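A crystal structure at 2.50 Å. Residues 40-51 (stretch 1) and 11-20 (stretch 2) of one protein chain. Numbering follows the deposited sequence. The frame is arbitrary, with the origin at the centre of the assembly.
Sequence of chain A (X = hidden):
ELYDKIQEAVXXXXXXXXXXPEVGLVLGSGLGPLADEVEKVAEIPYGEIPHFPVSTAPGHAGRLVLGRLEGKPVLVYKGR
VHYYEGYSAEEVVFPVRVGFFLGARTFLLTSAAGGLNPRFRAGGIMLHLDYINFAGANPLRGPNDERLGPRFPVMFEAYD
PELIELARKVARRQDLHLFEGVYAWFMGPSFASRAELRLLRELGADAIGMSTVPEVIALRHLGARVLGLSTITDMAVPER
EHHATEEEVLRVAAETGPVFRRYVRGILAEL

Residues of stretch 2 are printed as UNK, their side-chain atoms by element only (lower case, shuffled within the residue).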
# COMPACT_ATOMS: atom_id res chain seq x y z
N LYS A 40 -34.71 13.78 34.11
CA LYS A 40 -35.16 12.38 34.06
C LYS A 40 -36.70 12.36 34.09
O LYS A 40 -37.27 13.08 34.90
CB LYS A 40 -34.55 11.59 35.22
CG LYS A 40 -33.37 10.67 34.88
CD LYS A 40 -32.10 11.38 34.47
CE LYS A 40 -30.99 11.36 35.51
NZ LYS A 40 -30.46 12.72 35.75
N VAL A 41 -37.33 11.56 33.22
CA VAL A 41 -38.75 11.11 33.39
C VAL A 41 -38.75 9.60 33.70
O VAL A 41 -39.61 9.16 34.48
CB VAL A 41 -39.60 11.50 32.16
CG1 VAL A 41 -39.03 10.97 30.86
CG2 VAL A 41 -41.05 11.07 32.31
N ALA A 42 -37.78 8.84 33.17
CA ALA A 42 -37.55 7.42 33.51
C ALA A 42 -36.05 7.12 33.57
O ALA A 42 -35.29 7.80 32.85
CB ALA A 42 -38.21 6.51 32.50
N GLU A 43 -35.67 6.15 34.40
CA GLU A 43 -34.29 5.65 34.57
C GLU A 43 -34.38 4.14 34.86
O GLU A 43 -34.58 3.78 36.04
CB GLU A 43 -33.55 6.43 35.66
CG GLU A 43 -32.16 5.88 36.01
CD GLU A 43 -31.21 6.82 36.73
OE1 GLU A 43 -31.63 7.94 37.08
OE2 GLU A 43 -30.03 6.44 36.95
N ILE A 44 -34.26 3.31 33.82
CA ILE A 44 -34.39 1.82 33.89
C ILE A 44 -33.03 1.16 33.66
O ILE A 44 -32.49 1.22 32.56
CB ILE A 44 -35.42 1.33 32.86
CG1 ILE A 44 -36.65 2.24 32.80
CG2 ILE A 44 -35.77 -0.12 33.14
CD1 ILE A 44 -37.36 2.21 31.48
N PRO A 45 -32.46 0.45 34.66
CA PRO A 45 -31.27 -0.36 34.42
C PRO A 45 -31.54 -1.47 33.39
O PRO A 45 -32.67 -1.94 33.29
CB PRO A 45 -30.89 -0.97 35.78
CG PRO A 45 -32.07 -0.67 36.71
CD PRO A 45 -32.97 0.33 36.03
N TYR A 46 -30.51 -1.86 32.64
CA TYR A 46 -30.62 -2.77 31.47
C TYR A 46 -31.16 -4.14 31.93
O TYR A 46 -32.04 -4.69 31.22
CB TYR A 46 -29.27 -2.85 30.77
CG TYR A 46 -28.83 -1.60 30.04
CD1 TYR A 46 -29.71 -0.55 29.77
CD2 TYR A 46 -27.54 -1.49 29.54
CE1 TYR A 46 -29.29 0.58 29.10
CE2 TYR A 46 -27.12 -0.37 28.84
CZ TYR A 46 -28.00 0.67 28.61
OH TYR A 46 -27.59 1.76 27.92
N GLY A 47 -30.70 -4.60 33.11
CA GLY A 47 -31.04 -5.90 33.71
C GLY A 47 -32.54 -6.13 33.86
O GLY A 47 -32.94 -7.30 33.88
N GLU A 48 -33.32 -5.07 33.99
CA GLU A 48 -34.79 -5.12 34.22
C GLU A 48 -35.56 -5.14 32.90
O GLU A 48 -36.76 -5.42 32.96
CB GLU A 48 -35.26 -3.89 35.02
CG GLU A 48 -34.84 -3.89 36.49
CD GLU A 48 -35.22 -2.63 37.27
OE1 GLU A 48 -36.11 -1.86 36.78
OE2 GLU A 48 -34.59 -2.41 38.35
N ILE A 49 -34.93 -4.77 31.77
CA ILE A 49 -35.63 -4.70 30.45
C ILE A 49 -35.53 -6.07 29.79
O ILE A 49 -34.45 -6.62 29.60
CB ILE A 49 -35.08 -3.60 29.52
CG1 ILE A 49 -35.01 -2.23 30.20
CG2 ILE A 49 -35.89 -3.53 28.23
CD1 ILE A 49 -34.29 -1.20 29.38
N PRO A 50 -36.67 -6.67 29.38
CA PRO A 50 -36.65 -7.94 28.68
C PRO A 50 -35.66 -7.97 27.50
O PRO A 50 -35.73 -7.12 26.68
CB PRO A 50 -38.09 -8.06 28.15
CG PRO A 50 -38.93 -7.28 29.13
CD PRO A 50 -38.03 -6.16 29.62
N HIS A 51 -34.78 -8.98 27.48
CA HIS A 51 -33.87 -9.34 26.36
C HIS A 51 -32.73 -8.32 26.24
O HIS A 51 -32.05 -8.34 25.20
CB HIS A 51 -34.64 -9.45 25.04
CG HIS A 51 -35.90 -10.25 25.13
ND1 HIS A 51 -35.89 -11.58 25.50
CD2 HIS A 51 -37.19 -9.91 24.91
CE1 HIS A 51 -37.13 -12.02 25.51
NE2 HIS A 51 -37.95 -11.02 25.15
N UNK A 11 -42.71 -2.33 25.10
CA UNK A 11 -43.87 -2.42 26.02
C UNK A 11 -43.43 -2.25 27.48
O UNK A 11 -44.11 -1.53 28.23
c UNK A 11 -44.60 -3.72 25.81
N UNK A 12 -42.34 -2.88 27.91
CA UNK A 12 -41.88 -2.79 29.32
C UNK A 12 -41.52 -1.33 29.62
O UNK A 12 -41.83 -0.89 30.75
c UNK A 12 -40.73 -3.75 29.63
c UNK A 12 -39.20 -2.83 31.40
c UNK A 12 -40.49 -4.21 33.40
c UNK A 12 -38.78 -2.69 32.71
c UNK A 12 -40.27 -3.64 31.06
c UNK A 12 -40.91 -4.33 32.08
c UNK A 12 -39.43 -3.37 33.73
o UNK A 12 -39.01 -3.24 35.02
N UNK A 13 -40.93 -0.59 28.66
CA UNK A 13 -40.52 0.83 28.86
C UNK A 13 -41.79 1.69 28.90
O UNK A 13 -41.92 2.55 29.80
c UNK A 13 -38.19 0.56 27.88
c UNK A 13 -39.50 1.31 27.80
c UNK A 13 -39.23 2.80 27.92
N UNK A 14 -42.74 1.44 27.99
CA UNK A 14 -44.07 2.10 27.96
C UNK A 14 -44.87 1.75 29.24
O UNK A 14 -45.79 2.49 29.56
c UNK A 14 -45.00 1.98 24.16
c UNK A 14 -44.82 1.73 26.68
n UNK A 14 -44.37 2.87 20.62
c UNK A 14 -44.31 2.45 25.43
n UNK A 14 -45.48 1.06 21.45
n UNK A 14 -44.57 2.63 22.91
c UNK A 14 -44.81 2.19 21.66
N UNK A 15 -44.51 0.69 29.97
CA UNK A 15 -45.14 0.36 31.28
C UNK A 15 -44.64 1.35 32.33
O UNK A 15 -45.27 1.42 33.38
o UNK A 15 -43.75 -1.16 32.63
c UNK A 15 -44.87 -1.08 31.73
N UNK A 16 -43.53 2.04 32.07
CA UNK A 16 -42.92 3.01 33.02
C UNK A 16 -43.23 4.45 32.60
O UNK A 16 -43.17 5.33 33.48
c UNK A 16 -41.41 2.84 33.12
c UNK A 16 -40.94 1.46 33.54
c UNK A 16 -41.15 -0.44 35.18
n UNK A 16 -41.17 -0.70 36.63
c UNK A 16 -41.44 1.02 34.90
N UNK A 17 -43.54 4.70 31.32
CA UNK A 17 -43.64 6.08 30.79
C UNK A 17 -44.06 6.09 29.32
O UNK A 17 -43.53 5.30 28.55
c UNK A 17 -41.14 6.04 30.31
o UNK A 17 -42.44 8.06 30.20
c UNK A 17 -42.30 6.82 30.89
N UNK A 18 -44.94 7.02 28.98
CA UNK A 18 -45.43 7.28 27.61
C UNK A 18 -44.50 8.30 26.94
O UNK A 18 -44.80 8.70 25.80
o UNK A 18 -48.22 9.61 28.37
c UNK A 18 -47.12 9.03 28.46
c UNK A 18 -46.89 7.76 27.64
o UNK A 18 -46.19 9.44 29.18
N UNK A 19 -43.40 8.71 27.58
CA UNK A 19 -42.46 9.72 27.01
C UNK A 19 -41.85 9.17 25.72
O UNK A 19 -41.21 8.11 25.74
c UNK A 19 -40.34 13.75 27.59
c UNK A 19 -38.54 12.38 26.84
c UNK A 19 -41.36 10.10 28.01
c UNK A 19 -39.28 11.24 27.13
c UNK A 19 -39.07 13.63 27.07
c UNK A 19 -40.56 11.34 27.65
c UNK A 19 -41.08 12.61 27.89
N UNK A 20 -42.06 9.90 24.62
CA UNK A 20 -41.55 9.61 23.26
C UNK A 20 -40.29 10.45 23.03
O UNK A 20 -40.35 11.67 22.98
c UNK A 20 -42.63 9.89 22.19
c UNK A 20 -42.20 9.41 20.81
c UNK A 20 -43.97 9.28 22.56

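Position 11 has one side-chain carbon and no further atoms. It lies on the helix and reaches nothing on stretch 1. It is Ala-11.

Position 12 has one carbon followed by a six-carbon ring that bears an oxygen. Its CA-to-CB bond points toward stretch 1, where the side chain meets Ile-44, Glu-48, Ile-49 and Pro-50. A ring with one oxygen makes it Tyr-12. Glu-48 O lies over one face of the ring, 3.4 Å from Tyr-12 CE2. Ile-44 CG2 sits at the ring edge, 4.0 Å from Tyr-12 CE2. Pro-50 CD packs 3.6 Å from Tyr-12 CB.

Position 13 has three carbons, one carrying the other two. Its CA-to-CB bond points sideways, and the side chain touches Ile-44. The branch at the first carbon identifies Val-13. Its CG2 lies 4.0 Å from Ile-44 CD1.

Position 14 has three carbons, a nitrogen, and a carbon carrying two more nitrogens. This guanidinium group belongs to Arg-14. The chain is extended, exposed and out of reach of stretch 1.

Position 15 has one carbon and one oxygen, and does not touch stretch 1. It is Ser-15. Its OG donates a hydrogen bond to Tyr-12 O at 2.7 Å, within its own stretch.

Position 16 has four carbons in a row ending in nitrogen. The carbon portion reaches Ile-44. It is Lys-16, with CG 4.2 Å from Ile-44 CD1.

Position 17 has one carbon carrying an oxygen and a carbon. Its CA-to-CB bond points toward stretch 1, and the side chain touches Val-41 and Ala-42. It is Thr-17. Its CG2 lies 3.7 Å from Ala-42 CB.

Position 18 has two carbons, the second carrying two oxygens. Its CA-to-CB bond points away, and the side chain makes no contact with stretch 1. The carboxylate marks Asp-18.

Position 19 has one carbon and a six-carbon ring without oxygen. The ring meets Val-41. It is Phe-19. Val-41 CG1 lies over one ring face, 3.6 Å from Phe-19 CG, in a CH-pi contact. Phe-19 N donates to Thr-17 OG1 at 2.9 Å, within its own stretch.

Position 20 has three carbons, one carrying the other two. It is Val-20, out of reach of stretch 1.

The contact works by packing, and no hydrogen bond crosses it. Tyr-12 gives the largest covered area and lies against the chain from Glu-48 to Pro-50. Ile-44 links Tyr-12, Val-13 and Lys-16. Farther along, Ala-42 meets Thr-17 and Val-41 covers Phe-19. The two stretches together bury 466 Å².

Stretch 2 (11-20) AYVRSKTDFV
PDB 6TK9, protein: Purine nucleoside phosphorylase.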